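Local coordinates for Lmo1499 protein (Listeria monocytogenes, PDB 4IIW), which probably acts as a membrane-bound lytic transglycosylase that cuts nascent peptidoglycan strands internally and so ends their elongation, at residues Y85-A90 with V97-E102; E37-E42 with K59-N64; V41-G46 with S53-D58; A109-P114 with D124-Y129. All coordinates share one frame; numbering follows the deposited sequence.

Contact 1: Y85-A90 with V97-E102; sequences YELSPA and VKKMQE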
loop_
_atom_site.group_PDB
_atom_site.type_symbol
_atom_site.label_atom_id
_atom_site.label_comp_id
_atom_site.label_asym_id
_atom_site.label_seq_id
_atom_site.Cartn_x
_atom_site.Cartn_y
_atom_site.Cartn_z
ATOM N N TYR B 85 -4.752 -5.609 26.795
ATOM C CA TYR B 85 -3.950 -4.411 26.554
ATOM C C TYR B 85 -4.745 -3.114 26.773
ATOM O O TYR B 85 -5.953 -3.087 26.554
ATOM C CB TYR B 85 -3.470 -4.427 25.099
ATOM C CG TYR B 85 -2.587 -5.606 24.741
ATOM C CD1 TYR B 85 -1.195 -5.519 24.856
ATOM C CD2 TYR B 85 -3.136 -6.813 24.292
ATOM C CE1 TYR B 85 -0.378 -6.590 24.532
ATOM C CE2 TYR B 85 -2.313 -7.903 23.961
ATOM C CZ TYR B 85 -0.939 -7.775 24.083
ATOM O OH TYR B 85 -0.115 -8.831 23.795
ATOM N N GLU B 86 -4.072 -2.052 27.229
ATOM C CA GLU B 86 -4.699 -0.721 27.318
ATOM C C GLU B 86 -4.159 0.103 26.174
ATOM O O GLU B 86 -2.996 0.507 26.165
ATOM C CB GLU B 86 -4.493 -0.006 28.656
ATOM C CG GLU B 86 -5.523 -0.420 29.706
ATOM C CD GLU B 86 -5.426 0.363 31.013
ATOM O OE1 GLU B 86 -5.922 -0.152 32.041
ATOM O OE2 GLU B 86 -4.855 1.482 31.019
ATOM N N LEU B 87 -5.028 0.319 25.201
ATOM C CA LEU B 87 -4.704 1.052 24.003
ATOM C C LEU B 87 -5.544 2.313 23.964
ATOM O O LEU B 87 -6.562 2.424 24.641
ATOM C CB LEU B 87 -5.017 0.188 22.770
ATOM C CG LEU B 87 -4.405 -1.217 22.752
ATOM C CD1 LEU B 87 -4.936 -2.019 21.589
ATOM C CD2 LEU B 87 -2.878 -1.154 22.717
ATOM N N SER B 88 -5.112 3.253 23.148
ATOM C CA SER B 88 -5.788 4.519 22.998
ATOM C C SER B 88 -6.164 4.708 21.523
ATOM O O SER B 88 -5.467 4.208 20.641
ATOM C CB SER B 88 -4.843 5.626 23.457
ATOM O OG SER B 88 -5.448 6.893 23.345
ATOM N N PRO B 89 -7.282 5.397 21.239
ATOM C CA PRO B 89 -7.530 5.617 19.828
ATOM C C PRO B 89 -6.509 6.626 19.300
ATOM O O PRO B 89 -5.956 7.416 20.062
ATOM C CB PRO B 89 -8.962 6.184 19.782
ATOM C CG PRO B 89 -9.395 6.363 21.206
ATOM C CD PRO B 89 -8.206 6.164 22.085
ATOM N N ALA B 90 -6.239 6.564 18.008
ATOM C CA ALA B 90 -5.261 7.446 17.372
ATOM C C ALA B 90 -3.830 7.098 17.785
ATOM O O ALA B 90 -2.887 7.762 17.342
ATOM C CB ALA B 90 -5.569 8.915 17.654
ATOM N N VAL B 97 1.226 -2.219 17.697
ATOM C CA VAL B 97 1.892 -3.451 17.312
ATOM C C VAL B 97 3.065 -3.770 18.224
ATOM O O VAL B 97 3.264 -4.907 18.609
ATOM C CB VAL B 97 2.313 -3.339 15.838
ATOM C CG1 VAL B 97 3.186 -4.504 15.398
ATOM C CG2 VAL B 97 1.054 -3.222 14.986
ATOM N N LYS B 98 3.798 -2.748 18.618
ATOM C CA LYS B 98 4.973 -2.928 19.469
ATOM C C LYS B 98 4.584 -3.463 20.869
ATOM O O LYS B 98 5.282 -4.306 21.416
ATOM C CB LYS B 98 5.753 -1.611 19.538
ATOM C CG LYS B 98 7.255 -1.775 19.252
ATOM C CD LYS B 98 7.860 -0.462 18.672
ATOM C CE LYS B 98 9.218 -0.689 17.979
ATOM N NZ LYS B 98 9.745 0.553 17.328
ATOM N N LYS B 99 3.470 -2.986 21.428
ATOM C CA LYS B 99 2.961 -3.493 22.714
ATOM C C LYS B 99 2.591 -4.973 22.619
ATOM O O LYS B 99 2.911 -5.761 23.503
ATOM C CB LYS B 99 1.724 -2.721 23.197
ATOM C CG LYS B 99 1.974 -1.462 24.035
ATOM C CD LYS B 99 0.631 -0.815 24.445
ATOM C CE LYS B 99 0.759 0.212 25.579
ATOM N NZ LYS B 99 1.007 -0.419 26.906
HETATM N N MSE B 100 1.908 -5.350 21.551
HETATM C CA MSE B 100 1.518 -6.748 21.367
HETATM C C MSE B 100 2.728 -7.667 21.105
HETATM O O MSE B 100 2.765 -8.785 21.588
HETATM C CB MSE B 100 0.469 -6.870 20.262
HETATM C CG MSE B 100 -0.836 -6.163 20.596
HETATM SE SE MSE B 100 -2.221 -6.283 19.249
HETATM C CE MSE B 100 -3.590 -5.328 20.188
ATOM N N GLN B 101 3.708 -7.193 20.350
ATOM C CA GLN B 101 4.908 -7.980 20.089
ATOM C C GLN B 101 5.621 -8.289 21.390
ATOM O O GLN B 101 5.910 -9.447 21.690
ATOM C CB GLN B 101 5.876 -7.255 19.139
ATOM C CG GLN B 101 5.446 -7.278 17.673
ATOM C CD GLN B 101 6.467 -6.637 16.754
ATOM O OE1 GLN B 101 6.743 -5.441 16.854
ATOM N NE2 GLN B 101 7.013 -7.425 15.834
ATOM N N GLU B 102 5.896 -7.238 22.153
ATOM C CA GLU B 102 6.573 -7.356 23.450
ATOM C C GLU B 102 5.662 -7.957 24.517
ATOM O O GLU B 102 6.127 -8.424 25.543
ATOM C CB GLU B 102 7.069 -5.982 23.910
ATOM C CG GLU B 102 8.156 -5.386 23.014
ATOM C CD GLU B 102 8.381 -3.894 23.255
ATOM O OE1 GLU B 102 7.884 -3.363 24.266
ATOM O OE2 GLU B 102 9.042 -3.244 22.415
HETATM O O HOH W 1 -1.201 -2.701 27.872
#
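Met-100, a selenomethionine in the model, sets its CG over one face of the Tyr-85 ring and carries on to Leu-87. Its CB is 4.1 Å from Tyr-85 OH, at the far end of the phenol. CG is anti to the carbonyl carbon (chi1 -64°), and that turn brings it over the ring: it sits 4.0 Å from the ring centroid, 15° off the normal, as a CH-pi contact displaced toward the rim. From there the chain is extended. SE stays above the same face but at a distance, 5.2 Å from the Tyr-85 ring centroid, a long Met-aromatic contact. The terminal CE reaches Leu-87 CD1 at 3.8 Å, the two side chains crossing at about a right angle. Tyr-85 also lies against the helix backbone, with CE1 3.5 Å from Lys-99 O, while its hydroxyl is hydrogen-bonded to Lys-81 O.

Lys-99 runs along the other branch of Leu-87, its CD 3.9 Å from Leu-87 CD2, before bending at its last torsion. Its amino group then shares a water with the backbone of Glu-86: the water accepts from Glu-86 N, and weakly from Lys-99 NZ.

Strand 83-87 and helix 93-102 run almost antiparallel here, at 170° between the short segments. Strand 39-43 pairs with the strand's edge. Leu-56 of helix 49-58 packs on both Leu-87 and Met-100, and Ile-52 on Met-100, so helix 49-58 and strand 39-43 help to bury the join of helix 93-102 to the sheet.

Contact 2: E37-E42 with K59-N64; sequences EKITVE and KKVINN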
loop_
_atom_site.group_PDB
_atom_site.type_symbol
_atom_site.label_atom_id
_atom_site.label_comp_id
_atom_site.label_asym_id
_atom_site.label_seq_id
_atom_site.Cartn_x
_atom_site.Cartn_y
_atom_site.Cartn_z
ATOM N N GLU B 37 -7.869 8.992 26.194
ATOM C CA GLU B 37 -8.858 8.016 26.680
ATOM C C GLU B 37 -8.309 6.607 26.431
ATOM O O GLU B 37 -7.718 6.337 25.385
ATOM C CB GLU B 37 -10.231 8.239 26.023
ATOM C CG GLU B 37 -10.292 7.964 24.518
ATOM C CD GLU B 37 -11.518 8.575 23.841
ATOM O OE1 GLU B 37 -11.993 7.997 22.840
ATOM O OE2 GLU B 37 -12.001 9.637 24.305
ATOM N N LYS B 38 -8.502 5.718 27.400
ATOM C CA LYS B 38 -7.948 4.364 27.338
ATOM C C LYS B 38 -9.012 3.278 27.158
ATOM O O LYS B 38 -9.970 3.197 27.918
ATOM C CB LYS B 38 -7.101 4.126 28.596
ATOM C CG LYS B 38 -5.799 4.968 28.606
ATOM C CD LYS B 38 -5.340 5.371 30.017
ATOM C CE LYS B 38 -6.278 6.436 30.626
ATOM N NZ LYS B 38 -5.801 7.002 31.919
ATOM N N ILE B 39 -8.829 2.458 26.130
ATOM C CA ILE B 39 -9.746 1.374 25.811
ATOM C C ILE B 39 -9.034 0.054 26.067
ATOM O O ILE B 39 -7.944 -0.189 25.544
ATOM C CB ILE B 39 -10.178 1.398 24.306
ATOM C CG1 ILE B 39 -10.700 2.795 23.906
ATOM C CG2 ILE B 39 -11.218 0.330 24.054
ATOM C CD1 ILE B 39 -10.985 2.976 22.426
ATOM N N THR B 40 -9.636 -0.803 26.870
ATOM C CA THR B 40 -9.023 -2.081 27.134
ATOM C C THR B 40 -9.552 -3.074 26.113
ATOM O O THR B 40 -10.760 -3.214 25.959
ATOM C CB THR B 40 -9.323 -2.577 28.567
ATOM O OG1 THR B 40 -10.717 -2.887 28.680
ATOM C CG2 THR B 40 -8.930 -1.514 29.621
ATOM N N VAL B 41 -8.649 -3.738 25.397
ATOM C CA VAL B 41 -9.049 -4.734 24.410
ATOM C C VAL B 41 -8.515 -6.088 24.850
ATOM O O VAL B 41 -7.489 -6.166 25.512
ATOM C CB VAL B 41 -8.543 -4.416 22.942
ATOM C CG1 VAL B 41 -8.685 -2.921 22.622
ATOM C CG2 VAL B 41 -7.109 -4.848 22.735
ATOM N N GLU B 42 -9.207 -7.152 24.449
ATOM C CA GLU B 42 -8.822 -8.505 24.805
ATOM C C GLU B 42 -8.570 -9.346 23.568
ATOM O O GLU B 42 -9.452 -9.503 22.723
ATOM C CB GLU B 42 -9.918 -9.144 25.634
ATOM C CG GLU B 42 -10.278 -8.325 26.852
ATOM C CD GLU B 42 -11.177 -9.081 27.826
ATOM O OE1 GLU B 42 -12.119 -9.764 27.356
ATOM O OE2 GLU B 42 -10.944 -8.974 29.056
ATOM N N LYS B 59 -13.388 -2.209 18.757
ATOM C CA LYS B 59 -13.151 -1.387 19.948
ATOM C C LYS B 59 -12.790 0.076 19.659
ATOM O O LYS B 59 -12.506 0.846 20.576
ATOM C CB LYS B 59 -12.108 -2.062 20.832
ATOM C CG LYS B 59 -12.660 -3.297 21.560
ATOM C CD LYS B 59 -13.760 -2.869 22.553
ATOM C CE LYS B 59 -14.244 -3.995 23.455
ATOM N NZ LYS B 59 -15.259 -3.510 24.433
ATOM N N LYS B 60 -12.805 0.427 18.376
ATOM C CA LYS B 60 -12.568 1.789 17.903
ATOM C C LYS B 60 -11.188 2.325 18.232
ATOM O O LYS B 60 -11.038 3.498 18.510
ATOM C CB LYS B 60 -13.652 2.728 18.440
ATOM C CG LYS B 60 -15.040 2.329 18.038
ATOM C CD LYS B 60 -16.060 3.092 18.846
ATOM C CE LYS B 60 -17.475 2.619 18.556
ATOM N NZ LYS B 60 -18.462 3.215 19.524
ATOM N N VAL B 61 -10.190 1.458 18.207
ATOM C CA VAL B 61 -8.812 1.872 18.447
ATOM C C VAL B 61 -8.217 2.209 17.081
ATOM O O VAL B 61 -7.364 3.083 16.949
ATOM C CB VAL B 61 -7.999 0.751 19.123
ATOM C CG1 VAL B 61 -6.525 1.132 19.225
ATOM C CG2 VAL B 61 -8.593 0.415 20.476
ATOM N N ILE B 62 -8.626 1.457 16.074
ATOM C CA ILE B 62 -8.240 1.750 14.730
ATOM C C ILE B 62 -9.530 1.934 13.940
ATOM O O ILE B 62 -10.640 1.635 14.415
ATOM C CB ILE B 62 -7.343 0.676 14.092
ATOM C CG1 ILE B 62 -8.131 -0.595 13.770
ATOM C CG2 ILE B 62 -6.116 0.400 14.982
ATOM C CD1 ILE B 62 -7.273 -1.695 13.235
ATOM N N ASN B 63 -9.361 2.431 12.728
ATOM C CA ASN B 63 -10.457 2.745 11.836
ATOM C C ASN B 63 -10.810 1.592 10.892
ATOM O O ASN B 63 -11.971 1.317 10.676
ATOM C CB ASN B 63 -10.020 3.977 11.036
ATOM C CG ASN B 63 -11.095 4.533 10.150
ATOM O OD1 ASN B 63 -11.694 5.579 10.472
ATOM N ND2 ASN B 63 -11.344 3.862 9.000
ATOM N N ASN B 64 -9.798 0.878 10.410
ATOM C CA ASN B 64 -9.970 -0.119 9.373
ATOM C C ASN B 64 -9.136 -1.374 9.621
ATOM O O ASN B 64 -7.909 -1.325 9.633
ATOM C CB ASN B 64 -9.539 0.578 8.078
ATOM C CG ASN B 64 -9.776 -0.233 6.840
ATOM O OD1 ASN B 64 -9.164 -1.278 6.645
ATOM N ND2 ASN B 64 -10.615 0.295 5.946
#
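Ile-39 and Val-41, two residues apart on one strand and both with CB directed at the loop 59-64, make the apolar part of this contact by closing on Val-61. A single methyl of Val-61 serves both: its CG2 is 4.0 Å from Ile-39 CD1 and 4.0 Å from Val-41 CG1. Val-41 CG1 also touches the root of Lys-59, at 4.0 Å from CB, and the two side chains lie alongside, running opposite ways. Ile-39 CG2 meets the same Lys-59 CB at 4.1 Å, so the start of the lysine is used as hydrocarbon.

The loop can offer these groups because of how helix 49-58 ends. Lys-60 takes positive phi (62°) in a Schellman motif, with Val-61 N probably hydrogen-bonded back to Leu-56 O, and the chain turns so that Val-61 faces the strand.

Contacts with backbone carbonyls form a second group. Ile-39 CD1 packs on Lys-59 O and lies 4.0 Å from Lys-60 O; chi1 of -52° sets CG1 anti to the carbonyl carbon of Ile-39, and the extended chi2 carries CD1 out to the loop.

Polar links run to outside partners. Ile-39 and Val-41 pair through their backbones with Leu-87 and Tyr-85 of strand 83-87, and Val-61 O accepts a hydrogen bond from Asn-76 ND2 of a neighbouring subunit.

Contact 3: V41-G46 with S53-D58; sequences VEIPAG and STILED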
loop_
_atom_site.group_PDB
_atom_site.type_symbol
_atom_site.label_atom_id
_atom_site.label_comp_id
_atom_site.label_asym_id
_atom_site.label_seq_id
_atom_site.Cartn_x
_atom_site.Cartn_y
_atom_site.Cartn_z
ATOM N N VAL B 41 -8.649 -3.738 25.397
ATOM C CA VAL B 41 -9.049 -4.734 24.410
ATOM C C VAL B 41 -8.515 -6.088 24.850
ATOM O O VAL B 41 -7.489 -6.166 25.512
ATOM C CB VAL B 41 -8.543 -4.416 22.942
ATOM C CG1 VAL B 41 -8.685 -2.921 22.622
ATOM C CG2 VAL B 41 -7.109 -4.848 22.735
ATOM N N GLU B 42 -9.207 -7.152 24.449
ATOM C CA GLU B 42 -8.822 -8.505 24.805
ATOM C C GLU B 42 -8.570 -9.346 23.568
ATOM O O GLU B 42 -9.452 -9.503 22.723
ATOM C CB GLU B 42 -9.918 -9.144 25.634
ATOM C CG GLU B 42 -10.278 -8.325 26.852
ATOM C CD GLU B 42 -11.177 -9.081 27.826
ATOM O OE1 GLU B 42 -12.119 -9.764 27.356
ATOM O OE2 GLU B 42 -10.944 -8.974 29.056
ATOM N N ILE B 43 -7.358 -9.884 23.468
ATOM C CA ILE B 43 -6.984 -10.731 22.347
ATOM C C ILE B 43 -6.924 -12.165 22.852
ATOM O O ILE B 43 -6.026 -12.507 23.613
ATOM C CB ILE B 43 -5.611 -10.349 21.763
ATOM C CG1 ILE B 43 -5.562 -8.859 21.423
ATOM C CG2 ILE B 43 -5.329 -11.175 20.554
ATOM C CD1 ILE B 43 -6.715 -8.386 20.589
ATOM N N PRO B 44 -7.889 -12.998 22.441
ATOM C CA PRO B 44 -7.888 -14.370 22.899
ATOM C C PRO B 44 -6.756 -15.191 22.314
ATOM O O PRO B 44 -6.281 -14.902 21.238
ATOM C CB PRO B 44 -9.243 -14.921 22.410
ATOM C CG PRO B 44 -10.052 -13.743 21.985
ATOM C CD PRO B 44 -9.083 -12.673 21.635
ATOM N N ALA B 45 -6.339 -16.220 23.036
ATOM C CA ALA B 45 -5.305 -17.120 22.554
ATOM C C ALA B 45 -5.718 -17.674 21.187
ATOM O O ALA B 45 -6.899 -17.913 20.936
ATOM C CB ALA B 45 -5.094 -18.266 23.541
ATOM N N GLY B 46 -4.735 -17.875 20.316
ATOM C CA GLY B 46 -4.985 -18.429 18.991
ATOM C C GLY B 46 -5.703 -17.484 18.042
ATOM O O GLY B 46 -6.356 -17.925 17.110
ATOM N N SER B 53 -7.049 -7.576 14.115
ATOM C CA SER B 53 -7.418 -6.359 13.408
ATOM C C SER B 53 -8.876 -5.982 13.670
ATOM O O SER B 53 -9.197 -4.836 13.963
ATOM C CB SER B 53 -7.229 -6.559 11.895
ATOM O OG SER B 53 -5.885 -6.892 11.587
ATOM N N THR B 54 -9.751 -6.969 13.571
ATOM C CA THR B 54 -11.178 -6.751 13.708
ATOM C C THR B 54 -11.575 -6.394 15.134
ATOM O O THR B 54 -12.498 -5.584 15.336
ATOM C CB THR B 54 -11.926 -7.978 13.183
ATOM O OG1 THR B 54 -11.514 -8.184 11.834
ATOM C CG2 THR B 54 -13.434 -7.797 13.225
ATOM N N ILE B 55 -10.893 -6.965 16.128
ATOM C CA ILE B 55 -11.167 -6.577 17.517
ATOM C C ILE B 55 -10.756 -5.103 17.715
ATOM O O ILE B 55 -11.488 -4.349 18.351
ATOM C CB ILE B 55 -10.467 -7.475 18.533
ATOM C CG1 ILE B 55 -11.054 -8.887 18.492
ATOM C CG2 ILE B 55 -10.665 -6.943 19.937
ATOM C CD1 ILE B 55 -10.131 -9.901 19.112
ATOM N N LEU B 56 -9.607 -4.691 17.163
ATOM C CA LEU B 56 -9.180 -3.301 17.272
ATOM C C LEU B 56 -10.213 -2.345 16.657
ATOM O O LEU B 56 -10.525 -1.283 17.225
ATOM C CB LEU B 56 -7.815 -3.085 16.611
ATOM C CG LEU B 56 -6.606 -3.745 17.307
ATOM C CD1 LEU B 56 -5.311 -3.597 16.468
ATOM C CD2 LEU B 56 -6.395 -3.179 18.720
ATOM N N GLU B 57 -10.744 -2.721 15.498
ATOM C CA GLU B 57 -11.735 -1.892 14.802
ATOM C C GLU B 57 -13.028 -1.877 15.627
ATOM O O GLU B 57 -13.620 -0.813 15.850
ATOM C CB GLU B 57 -11.975 -2.396 13.363
ATOM C CG GLU B 57 -12.881 -1.489 12.504
ATOM C CD GLU B 57 -13.256 -2.129 11.148
ATOM O OE1 GLU B 57 -12.375 -2.697 10.450
ATOM O OE2 GLU B 57 -14.446 -2.063 10.787
ATOM N N ASP B 58 -13.462 -3.054 16.074
ATOM C CA ASP B 58 -14.666 -3.146 16.921
ATOM C C ASP B 58 -14.555 -2.205 18.111
ATOM O O ASP B 58 -15.495 -1.497 18.429
ATOM C CB ASP B 58 -14.893 -4.576 17.487
ATOM C CG ASP B 58 -15.354 -5.588 16.432
ATOM O OD1 ASP B 58 -15.744 -5.189 15.302
ATOM O OD2 ASP B 58 -15.324 -6.804 16.758
#
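In the strand-helix-helix-strand unit at the N-terminal end of the model, strand 39-43 is packed against the first helix, 49-58, chiefly by Ile-55 pressing on Glu-42, Ile-43 and Pro-44. The segments are almost antiparallel, at 166°, with their axes 8.9 Å apart, and the gap is bridged by side chains, those of Ile-55 also reaching the strand backbone.

Ile-55 has its CB directed toward the strand. Its CG1 is anti to the carbonyl carbon (chi1 -67°), and the extended second torsion then drives CD1 in among three groups. It lies 3.7 Å from Glu-42 O, 3.9 Å from Pro-44 CD, and 4.0 Å from Ile-43 CD1. The proline lies alongside Ile-55, pointing the other way, whereas the two isoleucines cross at a slant. Ile-43 contributes by folding its own ethyl arm back (chi2 -51°), which carries its end nearer to the helix than its CB direction alone would suggest. The other branch of Ile-55, CG2, lies nearer the N-terminal part of the strand segment, 4.0 Å from Glu-42 O and 4.5 Å from Val-41 CB.

One residue on, Leu-56 makes a looser touch, with CD2 4.4 Å from Val-41 CG2; its other neighbours include Phe-68 of helix 65-75 and Leu-87 of strand 83-87. Away from the strand, Thr-54 OG1 is hydrogen-bonded to Thr-54 OG1 of a neighbouring subunit.

A connection from a strand into a helix that runs back alongside it, followed by a second helix and an antiparallel partner strand, is the beta-alpha-alpha-beta pattern of LysM-like domains, consistent with the N-terminal part of MltG-type transglycosylases.

Contact 4: A109-P114 with D124-Y129; sequences AKLVIP and DRIVAY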
loop_
_atom_site.group_PDB
_atom_site.type_symbol
_atom_site.label_atom_id
_atom_site.label_comp_id
_atom_site.label_asym_id
_atom_site.label_seq_id
_atom_site.Cartn_x
_atom_site.Cartn_y
_atom_site.Cartn_z
ATOM N N ALA B 109 -3.155 -3.618 39.407
ATOM C CA ALA B 109 -2.578 -2.904 40.544
ATOM C C ALA B 109 -2.543 -3.814 41.762
ATOM O O ALA B 109 -1.580 -3.805 42.509
ATOM C CB ALA B 109 -3.372 -1.641 40.850
ATOM N N LYS B 110 -3.587 -4.625 41.937
ATOM C CA LYS B 110 -3.679 -5.539 43.091
ATOM C C LYS B 110 -3.905 -6.987 42.661
ATOM O O LYS B 110 -4.321 -7.250 41.540
ATOM C CB LYS B 110 -4.824 -5.089 44.019
ATOM C CG LYS B 110 -4.672 -3.649 44.534
ATOM C CD LYS B 110 -5.913 -3.189 45.269
ATOM C CE LYS B 110 -5.769 -1.770 45.790
ATOM N NZ LYS B 110 -7.013 -1.334 46.506
ATOM N N LEU B 111 -3.620 -7.918 43.572
ATOM C CA LEU B 111 -3.810 -9.348 43.321
ATOM C C LEU B 111 -5.146 -9.801 43.898
ATOM O O LEU B 111 -5.269 -9.943 45.111
ATOM C CB LEU B 111 -2.679 -10.129 43.954
ATOM C CG LEU B 111 -2.678 -11.637 43.773
ATOM C CD1 LEU B 111 -2.908 -12.060 42.308
ATOM C CD2 LEU B 111 -1.343 -12.174 44.306
ATOM N N VAL B 112 -6.149 -10.001 43.037
ATOM C CA VAL B 112 -7.474 -10.412 43.481
ATOM C C VAL B 112 -7.667 -11.917 43.294
ATOM O O VAL B 112 -7.446 -12.439 42.218
ATOM C CB VAL B 112 -8.582 -9.670 42.702
ATOM C CG1 VAL B 112 -9.955 -10.020 43.266
ATOM C CG2 VAL B 112 -8.345 -8.153 42.740
ATOM N N ILE B 113 -8.071 -12.609 44.353
ATOM C CA ILE B 113 -8.310 -14.054 44.287
ATOM C C ILE B 113 -9.780 -14.335 44.634
ATOM O O ILE B 113 -10.186 -14.230 45.793
ATOM C CB ILE B 113 -7.393 -14.841 45.258
ATOM C CG1 ILE B 113 -5.911 -14.564 44.957
ATOM C CG2 ILE B 113 -7.673 -16.314 45.149
ATOM C CD1 ILE B 113 -5.463 -14.982 43.565
ATOM N N PRO B 114 -10.586 -14.676 43.635
ATOM C CA PRO B 114 -11.984 -14.938 43.912
ATOM C C PRO B 114 -12.276 -16.326 44.491
ATOM O O PRO B 114 -11.417 -17.211 44.503
ATOM C CB PRO B 114 -12.651 -14.823 42.526
ATOM C CG PRO B 114 -11.562 -14.434 41.540
ATOM C CD PRO B 114 -10.271 -14.814 42.209
ATOM N N ASP B 124 -2.384 -18.359 37.932
ATOM C CA ASP B 124 -2.545 -17.414 36.816
ATOM C C ASP B 124 -2.657 -15.990 37.341
ATOM O O ASP B 124 -1.985 -15.090 36.859
ATOM C CB ASP B 124 -3.817 -17.702 36.010
ATOM C CG ASP B 124 -3.781 -19.032 35.273
ATOM O OD1 ASP B 124 -2.732 -19.412 34.712
ATOM O OD2 ASP B 124 -4.844 -19.679 35.215
ATOM N N ARG B 125 -3.517 -15.779 38.329
ATOM C CA ARG B 125 -3.701 -14.443 38.865
ATOM C C ARG B 125 -2.364 -13.947 39.420
ATOM O O ARG B 125 -2.001 -12.774 39.223
ATOM C CB ARG B 125 -4.817 -14.415 39.911
ATOM C CG ARG B 125 -6.182 -14.902 39.370
ATOM C CD ARG B 125 -6.820 -13.944 38.366
ATOM N NE ARG B 125 -7.702 -12.965 39.006
ATOM C CZ ARG B 125 -9.014 -12.844 38.784
ATOM N NH1 ARG B 125 -9.710 -11.916 39.431
ATOM N NH2 ARG B 125 -9.633 -13.610 37.897
ATOM N N ILE B 126 -1.615 -14.846 40.067
ATOM C CA ILE B 126 -0.300 -14.497 40.611
ATOM C C ILE B 126 0.676 -14.074 39.507
ATOM O O ILE B 126 1.332 -13.040 39.632
ATOM C CB ILE B 126 0.335 -15.655 41.420
ATOM C CG1 ILE B 126 -0.384 -15.815 42.760
ATOM C CG2 ILE B 126 1.812 -15.359 41.662
ATOM C CD1 ILE B 126 0.062 -17.042 43.620
ATOM N N VAL B 127 0.783 -14.882 38.447
ATOM C CA VAL B 127 1.682 -14.573 37.310
ATOM C C VAL B 127 1.289 -13.274 36.618
ATOM O O VAL B 127 2.149 -12.462 36.304
ATOM C CB VAL B 127 1.776 -15.764 36.296
ATOM C CG1 VAL B 127 1.856 -15.291 34.843
ATOM C CG2 VAL B 127 2.942 -16.683 36.679
ATOM N N ALA B 128 -0.006 -13.077 36.397
ATOM C CA ALA B 128 -0.500 -11.849 35.797
ATOM C C ALA B 128 -0.099 -10.616 36.637
ATOM O O ALA B 128 0.219 -9.564 36.097
ATOM C CB ALA B 128 -2.006 -11.914 35.657
ATOM N N TYR B 129 -0.117 -10.766 37.955
ATOM C CA TYR B 129 0.192 -9.672 38.883
ATOM C C TYR B 129 1.686 -9.434 39.067
ATOM O O TYR B 129 2.113 -8.287 39.178
ATOM C CB TYR B 129 -0.468 -9.947 40.252
ATOM C CG TYR B 129 0.010 -9.077 41.405
ATOM C CD1 TYR B 129 0.972 -9.541 42.292
ATOM C CD2 TYR B 129 -0.519 -7.819 41.624
ATOM C CE1 TYR B 129 1.402 -8.771 43.355
ATOM C CE2 TYR B 129 -0.087 -7.034 42.681
ATOM C CZ TYR B 129 0.875 -7.520 43.546
ATOM O OH TYR B 129 1.309 -6.756 44.613
#
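The Tyr-129 ring has Leu-111 on one face and the carbonyl of Ala-109 at its edge. Leu-111 CB stands over the centre, 3.9 Å from the ring centroid and 13° off the normal, a CH-pi contact. Ala-109 O lies in the ring plane, 3.6 Å from Tyr-129 CE2. The second flat group, the guanidinium of Arg-125, carries the Pro-114 ring over one face near its rim, with Pro-114 CG 3.8 Å from Arg-125 NH1. Bends at chi2 and chi3 turn the arginine toward the strand backbone, where its NE gives Val-112 O a weak hydrogen bond of 3.3 Å, far from straight at 127°.

Between the two flat groups Leu-111 fills the middle. Its chi1 of -179° aims CG at the helix, and the two methyls then meet different partners: CD1 goes to the helix backbone at Arg-125 O and to Tyr-129 CB, 3.8 Å away, while CD2 meets Ile-126 CG1 at 4.1 Å. Beyond it, Ile-113 CD1 rests on Arg-125 CB at 3.8 Å.

Ile-193 and Met-197 of helix 190-204 also pack on Leu-111, with Met-197 reaching Ile-113 and Ile-193 reaching Ile-126. Strand 111-112 is hydrogen-bonded to strand 180-181, so the arrangement is one of helices, 119-129 and 190-204, packed on a short two-stranded antiparallel sheet, in the part of this YceG-like protein that is mostly helical.

Contacts 1, 2 and 3 form one cluster, their centres 9 to 11 Å apart, around the two-stranded sheet of 39-43 and 83-87. Along the chain contact 3 is nested inside contact 2, which shares Val-41 and Glu-42 with it; contact 1 follows and contact 4 comes last. Leu-56, Leu-87 and Val-41 meet where contacts 1 and 3 join, so the three build a single compact core. Contact 4 stands apart, 21 to 24 Å from the others between centres and without touching them, on the separate small sheet of 111-112 and 180-181. The model is consistent with a LysM-like unit linked, after helix 93-102, to the larger helical part that holds Glu-232, predicted important for catalytic activity.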